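Local coordinates for protein dihydrodipicolinate synthase (Bacillus clausii KSM-K16, PDB 3E96) that probably catalyses the condensation of pyruvate with aspartate semialdehyde to 4-hydroxy-tetrahydrodipicolinate, a step of lysine biosynthesis, at residues Met270-Ala275 against Leu302-Lys307; Ile18-Phe23 against Lys36-Arg41. One frame throughout, in Å; residues are numbered along the deposited sequence.

Contact 1: residues Met270-Ala275 against Leu302-Lys307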
ATOM      1  N   MET B 270      16.312 -20.532 -13.254  1.00 17.10           N
ATOM      2  CA  MET B 270      16.298 -21.873 -13.828  1.00 18.58           C
ATOM      3  C   MET B 270      16.754 -21.825 -15.287  1.00 19.49           C
ATOM      4  O   MET B 270      17.332 -22.786 -15.793  1.00 19.38           O
ATOM      5  CB  MET B 270      14.899 -22.490 -13.749  1.00 19.74           C
ATOM      6  CG  MET B 270      14.575 -23.132 -12.412  1.00 23.90           C
ATOM      7  SD  MET B 270      13.063 -24.128 -12.472  1.00 22.68           S
ATOM      8  CE  MET B 270      13.609 -25.517 -13.387  1.00 26.28           C
ATOM      9  N   LEU B 271      16.495 -20.705 -15.959  1.00 17.68           N
ATOM     10  CA  LEU B 271      16.891 -20.544 -17.357  1.00 18.58           C
ATOM     11  C   LEU B 271      18.274 -19.908 -17.448  1.00 18.92           C
ATOM     12  O   LEU B 271      18.682 -19.410 -18.506  1.00 18.75           O
ATOM     13  CB  LEU B 271      15.873 -19.675 -18.100  1.00 17.53           C
ATOM     14  CG  LEU B 271      14.445 -20.221 -18.175  1.00 19.07           C
ATOM     15  CD1 LEU B 271      13.536 -19.168 -18.810  1.00 19.63           C
ATOM     16  CD2 LEU B 271      14.418 -21.512 -18.981  1.00 17.68           C
ATOM     17  N   ARG B 272      18.982 -19.928 -16.324  1.00 18.71           N
ATOM     18  CA  ARG B 272      20.324 -19.374 -16.216  1.00 20.72           C
ATOM     19  C   ARG B 272      20.413 -17.886 -16.516  1.00 20.41           C
ATOM     20  O   ARG B 272      21.418 -17.402 -17.039  1.00 19.50           O
ATOM     21  CB  ARG B 272      21.294 -20.161 -17.106  1.00 23.20           C
ATOM     22  CG  ARG B 272      21.496 -21.590 -16.627  1.00 27.77           C
ATOM     23  CD  ARG B 272      22.329 -22.416 -17.595  1.00 32.56           C
ATOM     24  NE  ARG B 272      22.428 -23.805 -17.154  1.00 36.19           N
ATOM     25  CZ  ARG B 272      23.134 -24.215 -16.102  1.00 38.16           C
ATOM     26  NH1 ARG B 272      23.818 -23.341 -15.375  1.00 38.63           N
ATOM     27  NH2 ARG B 272      23.152 -25.503 -15.775  1.00 39.40           N
ATOM     28  N   GLN B 273      19.346 -17.163 -16.185  1.00 19.69           N
ATOM     29  CA  GLN B 273      19.304 -15.718 -16.358  1.00 18.02           C
ATOM     30  C   GLN B 273      19.448 -15.184 -14.932  1.00 19.68           C
ATOM     31  O   GLN B 273      18.860 -15.737 -13.999  1.00 20.71           O
ATOM     32  CB  GLN B 273      17.967 -15.287 -16.970  1.00 18.92           C
ATOM     33  CG  GLN B 273      17.662 -15.952 -18.312  1.00 19.48           C
ATOM     34  CD  GLN B 273      16.313 -15.533 -18.882  1.00 21.94           C
ATOM     35  OE1 GLN B 273      15.441 -15.064 -18.153  1.00 22.58           O
ATOM     36  NE2 GLN B 273      16.134 -15.719 -20.188  1.00 18.65           N
ATOM     37  N   ASN B 274      20.232 -14.126 -14.759  1.00 18.15           N
ATOM     38  CA  ASN B 274      20.476 -13.559 -13.434  1.00 18.23           C
ATOM     39  C   ASN B 274      19.345 -12.694 -12.893  1.00 17.97           C
ATOM     40  O   ASN B 274      19.015 -11.658 -13.462  1.00 18.32           O
ATOM     41  CB  ASN B 274      21.774 -12.756 -13.462  1.00 18.30           C
ATOM     42  CG  ASN B 274      22.971 -13.618 -13.822  1.00 21.77           C
ATOM     43  OD1 ASN B 274      23.748 -13.285 -14.720  1.00 23.13           O
ATOM     44  ND2 ASN B 274      23.118 -14.737 -13.122  1.00 19.31           N
ATOM     45  N   ALA B 275      18.764 -13.120 -11.777  1.00 18.41           N
ATOM     46  CA  ALA B 275      17.663 -12.377 -11.176  1.00 18.63           C
ATOM     47  C   ALA B 275      17.812 -12.231  -9.673  1.00 19.27           C
ATOM     48  O   ALA B 275      17.319 -11.269  -9.083  1.00 20.31           O
ATOM     49  CB  ALA B 275      16.344 -13.063 -11.498  1.00 17.52           C
ATOM     50  N   LEU B 302      11.894 -25.315 -22.593  1.00 22.77           N
ATOM     51  CA  LEU B 302      12.999 -24.397 -22.329  1.00 23.28           C
ATOM     52  C   LEU B 302      14.107 -24.977 -21.453  1.00 23.04           C
ATOM     53  O   LEU B 302      15.215 -24.446 -21.426  1.00 24.07           O
ATOM     54  CB  LEU B 302      12.473 -23.118 -21.673  1.00 25.46           C
ATOM     55  CG  LEU B 302      11.543 -22.236 -22.504  1.00 26.60           C
ATOM     56  CD1 LEU B 302      11.111 -21.042 -21.669  1.00 27.52           C
ATOM     57  CD2 LEU B 302      12.256 -21.773 -23.765  1.00 28.10           C
ATOM     58  N   LEU B 303      13.814 -26.050 -20.725  1.00 23.04           N
ATOM     59  CA  LEU B 303      14.819 -26.663 -19.860  1.00 23.57           C
ATOM     60  C   LEU B 303      15.764 -27.544 -20.666  1.00 23.70           C
ATOM     61  O   LEU B 303      15.354 -28.180 -21.635  1.00 22.86           O
ATOM     62  CB  LEU B 303      14.145 -27.503 -18.772  1.00 24.95           C
ATOM     63  CG  LEU B 303      13.308 -26.726 -17.751  1.00 26.16           C
ATOM     64  CD1 LEU B 303      12.684 -27.692 -16.757  1.00 28.00           C
ATOM     65  CD2 LEU B 303      14.192 -25.713 -17.035  1.00 27.34           C
ATOM     66  N   GLN B 304      17.030 -27.587 -20.268  1.00 24.05           N
ATOM     67  CA  GLN B 304      17.987 -28.409 -20.995  1.00 24.74           C
ATOM     68  C   GLN B 304      17.751 -29.882 -20.712  1.00 22.84           C
ATOM     69  O   GLN B 304      17.401 -30.263 -19.597  1.00 22.68           O
ATOM     70  CB  GLN B 304      19.426 -28.028 -20.632  1.00 27.48           C
ATOM     71  CG  GLN B 304      19.707 -27.950 -19.150  1.00 31.19           C
ATOM     72  CD  GLN B 304      21.159 -27.610 -18.854  1.00 33.81           C
ATOM     73  OE1 GLN B 304      21.499 -27.209 -17.742  1.00 35.35           O
ATOM     74  NE2 GLN B 304      22.023 -27.780 -19.849  1.00 33.70           N
ATOM     75  N   PRO B 305      17.918 -30.729 -21.734  1.00 22.39           N
ATOM     76  CA  PRO B 305      17.724 -32.173 -21.594  1.00 22.62           C
ATOM     77  C   PRO B 305      18.621 -32.727 -20.493  1.00 23.40           C
ATOM     78  O   PRO B 305      19.746 -32.261 -20.310  1.00 22.08           O
ATOM     79  CB  PRO B 305      18.104 -32.701 -22.972  1.00 23.80           C
ATOM     80  CG  PRO B 305      17.686 -31.584 -23.880  1.00 23.18           C
ATOM     81  CD  PRO B 305      18.203 -30.374 -23.135  1.00 23.12           C
ATOM     82  N   THR B 306      18.118 -33.715 -19.760  1.00 24.99           N
ATOM     83  CA  THR B 306      18.891 -34.319 -18.680  1.00 27.71           C
ATOM     84  C   THR B 306      19.110 -35.805 -18.932  1.00 30.26           C
ATOM     85  O   THR B 306      18.411 -36.414 -19.741  1.00 30.56           O
ATOM     86  CB  THR B 306      18.181 -34.163 -17.319  1.00 28.03           C
ATOM     87  OG1 THR B 306      16.923 -34.847 -17.361  1.00 28.21           O
ATOM     88  CG2 THR B 306      17.946 -32.693 -17.001  1.00 27.70           C
ATOM     89  N   LYS B 307      20.087 -36.370 -18.227  1.00 33.04           N
ATOM     90  CA  LYS B 307      20.452 -37.785 -18.320  1.00 36.28           C
ATOM     91  C   LYS B 307      21.855 -37.969 -17.753  1.00 37.91           C
ATOM     92  O   LYS B 307      22.457 -36.955 -17.343  1.00 39.91           O
ATOM     93  CB  LYS B 307      20.434 -38.277 -19.770  1.00 37.81           C
ATOM     94  CG  LYS B 307      19.197 -39.080 -20.163  1.00 38.10           C
ATOM     95  CD  LYS B 307      19.405 -39.785 -21.501  1.00 35.05           C
ATOM     96  CE  LYS B 307      19.513 -38.804 -22.669  1.00 36.76           C
ATOM     97  NZ  LYS B 307      18.197 -38.495 -23.309  1.00 30.62           N
TER

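Contact 2: residues Ile18-Phe23 against Lys36-Arg41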
ATOM      1  N   ILE B  18       8.076  -4.295 -17.730  1.00 13.03           N
ATOM      2  CA  ILE B  18       8.361  -3.893 -16.355  1.00 12.81           C
ATOM      3  C   ILE B  18       9.500  -4.774 -15.878  1.00 12.53           C
ATOM      4  O   ILE B  18       9.306  -5.956 -15.604  1.00 12.33           O
ATOM      5  CB  ILE B  18       7.152  -4.126 -15.420  1.00 14.12           C
ATOM      6  CG1 ILE B  18       5.842  -3.778 -16.138  1.00 16.65           C
ATOM      7  CG2 ILE B  18       7.320  -3.287 -14.155  1.00 14.58           C
ATOM      8  CD1 ILE B  18       5.757  -2.364 -16.653  1.00 17.85           C
ATOM      9  N   PRO B  19      10.700  -4.201 -15.742  1.00 12.21           N
ATOM     10  CA  PRO B  19      11.870  -4.961 -15.306  1.00 11.44           C
ATOM     11  C   PRO B  19      11.896  -5.290 -13.828  1.00 12.19           C
ATOM     12  O   PRO B  19      11.387  -4.535 -13.002  1.00 12.51           O
ATOM     13  CB  PRO B  19      13.023  -4.042 -15.683  1.00 12.03           C
ATOM     14  CG  PRO B  19      12.449  -2.684 -15.327  1.00 11.41           C
ATOM     15  CD  PRO B  19      11.021  -2.764 -15.868  1.00 11.53           C
ATOM     16  N   ILE B  20      12.486  -6.434 -13.505  1.00 11.25           N
ATOM     17  CA  ILE B  20      12.643  -6.820 -12.114  1.00 11.37           C
ATOM     18  C   ILE B  20      13.843  -6.026 -11.609  1.00 12.92           C
ATOM     19  O   ILE B  20      14.609  -5.468 -12.404  1.00 13.50           O
ATOM     20  CB  ILE B  20      13.024  -8.306 -11.962  1.00 12.78           C
ATOM     21  CG1 ILE B  20      14.278  -8.593 -12.802  1.00 13.31           C
ATOM     22  CG2 ILE B  20      11.872  -9.191 -12.362  1.00 11.94           C
ATOM     23  CD1 ILE B  20      15.071  -9.814 -12.349  1.00 16.38           C
ATOM     24  N   THR B  21      13.996  -5.964 -10.292  1.00 12.48           N
ATOM     25  CA  THR B  21      15.157  -5.324  -9.689  1.00 12.18           C
ATOM     26  C   THR B  21      15.880  -6.500  -9.034  1.00 13.43           C
ATOM     27  O   THR B  21      15.444  -7.019  -8.003  1.00 10.97           O
ATOM     28  CB  THR B  21      14.787  -4.304  -8.593  1.00 13.51           C
ATOM     29  OG1 THR B  21      13.960  -3.273  -9.151  1.00 11.37           O
ATOM     30  CG2 THR B  21      16.056  -3.667  -8.020  1.00 12.35           C
ATOM     31  N   PRO B  22      16.984  -6.963  -9.646  1.00 14.13           N
ATOM     32  CA  PRO B  22      17.736  -8.090  -9.085  1.00 14.79           C
ATOM     33  C   PRO B  22      18.278  -7.770  -7.696  1.00 14.67           C
ATOM     34  O   PRO B  22      18.933  -6.748  -7.511  1.00 14.88           O
ATOM     35  CB  PRO B  22      18.869  -8.295 -10.098  1.00 14.12           C
ATOM     36  CG  PRO B  22      18.292  -7.755 -11.378  1.00 15.39           C
ATOM     37  CD  PRO B  22      17.576  -6.514 -10.916  1.00 14.55           C
ATOM     38  N   PHE B  23      17.998  -8.636  -6.723  1.00 15.01           N
ATOM     39  CA  PHE B  23      18.493  -8.432  -5.364  1.00 15.74           C
ATOM     40  C   PHE B  23      19.377  -9.614  -4.986  1.00 15.98           C
ATOM     41  O   PHE B  23      19.037 -10.763  -5.275  1.00 15.28           O
ATOM     42  CB  PHE B  23      17.346  -8.348  -4.351  1.00 14.66           C
ATOM     43  CG  PHE B  23      16.419  -7.186  -4.556  1.00 12.96           C
ATOM     44  CD1 PHE B  23      16.904  -5.885  -4.595  1.00 14.10           C
ATOM     45  CD2 PHE B  23      15.042  -7.394  -4.659  1.00 13.85           C
ATOM     46  CE1 PHE B  23      16.033  -4.802  -4.730  1.00 13.79           C
ATOM     47  CE2 PHE B  23      14.164  -6.322  -4.794  1.00 14.24           C
ATOM     48  CZ  PHE B  23      14.658  -5.023  -4.830  1.00 14.89           C
ATOM     49  N   LYS B  36      21.387  -4.487 -15.538  1.00 17.42           N
ATOM     50  CA  LYS B  36      21.757  -4.134 -16.904  1.00 18.01           C
ATOM     51  C   LYS B  36      21.427  -5.284 -17.850  1.00 16.81           C
ATOM     52  O   LYS B  36      20.941  -5.065 -18.962  1.00 17.25           O
ATOM     53  CB  LYS B  36      23.252  -3.804 -16.984  1.00 18.44           C
ATOM     54  CG  LYS B  36      23.766  -3.593 -18.400  1.00 21.49           C
ATOM     55  CD  LYS B  36      25.216  -3.118 -18.387  1.00 25.74           C
ATOM     56  CE  LYS B  36      25.938  -3.510 -19.669  1.00 28.57           C
ATOM     57  NZ  LYS B  36      25.241  -3.031 -20.885  1.00 30.86           N
ATOM     58  N   GLU B  37      21.700  -6.507 -17.408  1.00 17.00           N
ATOM     59  CA  GLU B  37      21.417  -7.693 -18.211  1.00 18.83           C
ATOM     60  C   GLU B  37      19.924  -7.801 -18.497  1.00 18.63           C
ATOM     61  O   GLU B  37      19.515  -8.197 -19.590  1.00 18.42           O
ATOM     62  CB  GLU B  37      21.873  -8.956 -17.478  1.00 21.37           C
ATOM     63  CG  GLU B  37      23.373  -9.182 -17.484  1.00 27.49           C
ATOM     64  CD  GLU B  37      23.789 -10.310 -16.560  1.00 30.90           C
ATOM     65  OE1 GLU B  37      23.045 -11.310 -16.466  1.00 31.32           O
ATOM     66  OE2 GLU B  37      24.867 -10.201 -15.934  1.00 34.31           O
ATOM     67  N   THR B  38      19.118  -7.455 -17.500  1.00 17.11           N
ATOM     68  CA  THR B  38      17.665  -7.509 -17.624  1.00 17.07           C
ATOM     69  C   THR B  38      17.184  -6.440 -18.599  1.00 16.91           C
ATOM     70  O   THR B  38      16.369  -6.709 -19.484  1.00 16.08           O
ATOM     71  CB  THR B  38      16.998  -7.288 -16.255  1.00 18.33           C
ATOM     72  OG1 THR B  38      17.456  -8.291 -15.341  1.00 19.58           O
ATOM     73  CG2 THR B  38      15.486  -7.375 -16.375  1.00 18.29           C
ATOM     74  N   VAL B  39      17.690  -5.227 -18.431  1.00 16.77           N
ATOM     75  CA  VAL B  39      17.328  -4.130 -19.316  1.00 18.04           C
ATOM     76  C   VAL B  39      17.678  -4.501 -20.757  1.00 18.60           C
ATOM     77  O   VAL B  39      16.871  -4.302 -21.666  1.00 17.90           O
ATOM     78  CB  VAL B  39      18.074  -2.839 -18.931  1.00 18.57           C
ATOM     79  CG1 VAL B  39      17.879  -1.779 -20.013  1.00 19.24           C
ATOM     80  CG2 VAL B  39      17.564  -2.329 -17.590  1.00 19.80           C
ATOM     81  N   ASP B  40      18.880  -5.040 -20.962  1.00 19.41           N
ATOM     82  CA  ASP B  40      19.310  -5.435 -22.304  1.00 20.74           C
ATOM     83  C   ASP B  40      18.405  -6.512 -22.895  1.00 19.83           C
ATOM     84  O   ASP B  40      17.983  -6.409 -24.043  1.00 20.05           O
ATOM     85  CB  ASP B  40      20.757  -5.955 -22.302  1.00 22.59           C
ATOM     86  CG  ASP B  40      21.778  -4.859 -22.052  1.00 24.79           C
ATOM     87  OD1 ASP B  40      21.477  -3.677 -22.327  1.00 23.81           O
ATOM     88  OD2 ASP B  40      22.897  -5.188 -21.597  1.00 26.72           O
ATOM     89  N   ARG B  41      18.105  -7.547 -22.117  1.00 19.89           N
ATOM     90  CA  ARG B  41      17.247  -8.620 -22.613  1.00 19.38           C
ATOM     91  C   ARG B  41      15.903  -8.070 -23.069  1.00 19.33           C
ATOM     92  O   ARG B  41      15.347  -8.501 -24.081  1.00 18.83           O
ATOM     93  CB  ARG B  41      17.022  -9.677 -21.531  1.00 19.81           C
ATOM     94  CG  ARG B  41      16.183 -10.857 -22.009  1.00 21.21           C
ATOM     95  CD  ARG B  41      16.043 -11.927 -20.942  1.00 20.26           C
ATOM     96  NE  ARG B  41      17.340 -12.453 -20.533  1.00 23.54           N
ATOM     97  CZ  ARG B  41      17.929 -12.177 -19.375  1.00 24.61           C
ATOM     98  NH1 ARG B  41      17.336 -11.380 -18.496  1.00 25.40           N
ATOM     99  NH2 ARG B  41      19.120 -12.694 -19.099  1.00 26.78           N
TER

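Contact 1: residues Met270-Ala275 against Leu302-Lys307
Met270, Leu271 and Arg272 meet Leu302, Leu303 and Gln304 where the end of helix 262-270 faces the tail that follows helix 287-299. The helix closes in a Schellman motif, with Arg272 as its C-prime residue at positive phi. Gln273 N bonds to Met268 O, and Arg272 N bonds to Glu269 O. The two backbones keep some distance. Leu271 and Leu303 are the closest pair, with their CA atoms 6.9 Å apart.

Apolar contacts fill one part of the interface. Met270 bends at its last torsion (chi3 73°), which carries CE to the branched end of Leu303. Met270 CE lies 3.7 Å from Leu303 CD2. Both side chains also rest on Thr294 and Leu297 of helix 287-299, so that helix joins the two partners. Leu271 reaches Leu302 with both methyls. Leu271 CD2 sits 3.7 Å from Leu302 CB, and Leu271 CD1 approaches Leu302 CD1 at 4.2 Å. Leu271 also touches Leu218, and Leu302 touches Leu219 next to it.

The polar contact belongs to Arg272. From CB, which points toward the tail, the chain runs extended through CG and CD to NE. Arg272 NE lies 3.6 Å from Gln304 OE1, too long for a hydrogen bond. Arg272 CZ follows, 3.8 Å from Gln304 OE1. Beyond it, NH2 donates a hydrogen bond to Gln304 OE1. Both residues are exposed, and this is a bond at the surface of the protein. The oxygen stands at the edge of the guanidinium, within its plane, while the amide is turned nearly perpendicular to it (85°). Arg272 NH2 lies 3.1 Å from Gln304 OE1, and the bond is nearly straight at 168°.

Contact 2: residues Ile18-Phe23 against Lys36-Arg41
Pro19 and Thr38 mark the closest backbone approach, with their CA atoms 6.7 Å apart, where the irregular loop 18-23 passes helix 32-43. No hydrogen bond joins the two segments.

Within 36-41, Thr38 alone makes the contact, and it meets three loop residues. Its CG2 lies anti to the backbone N (chi1 -59°, measured to OG1). Thr38 CG2 lies 4.2 Å from Pro19 CB and 4.0 Å from Ile20 CG1. The Ile20 and Thr38 side chains cross at about a right angle. Thr38 OG1 passes Pro22 CG at 4.1 Å and lies as near to Ile20 CG1. The hydroxyl makes its hydrogen bond to His34 O, one turn back in the same helix. Thr38 can therefore sit in a largely apolar contact with its hydroxyl satisfied.

All four touching residues are buried. Ile20 O is buried as well and has no hydrogen-bonding partner in the model. Pro19 also packs on Tyr35 and Ile42, and Pro22 on His34 and Tyr35, of the same helix. Ile20 turns to Ile264, Lys265 and Met268 of helix 262-270. The loop thus lies between two helices. Elsewhere on helix 32-43, Lys36 NZ forms a salt bridge to Asp40 OD2 at 3.3 Å, and Asp40 OD1 pairs with Arg81.

The Ile20 side chain is about 4 Å from that of Thr56, a predicted pyruvate-binding residue. The Pro19 side chain is about 8 Å from that of Lys167, the predicted Schiff-base lysine. This is the first beta-alpha unit of a TIM barrel: strand 15-17, then the loop after it, packed against its own helix.

In the fold
Contact 1 is a surface contact, and none of its six touching residues is buried. Contact 2 is fully buried beside the predicted active site. Their centres are about 18 Å apart, on the same side of the chain's centre. Contact 2 belongs to the barrel's first beta-alpha unit, while contact 1 joins the end of helix 262-270 to the tail that follows helix 287-299. Helix 262-270 connects them: contact 1 lies at its end, and Ile20 of contact 2 packs on its side. The segments also touch directly, Ala275 CB lying 3.6 Å from Ile20 CD1. The chemistry follows the location. Contact 1 adds an arginine-amide bond to its apolar pairs, whereas contact 2 has no hydrogen bond across it.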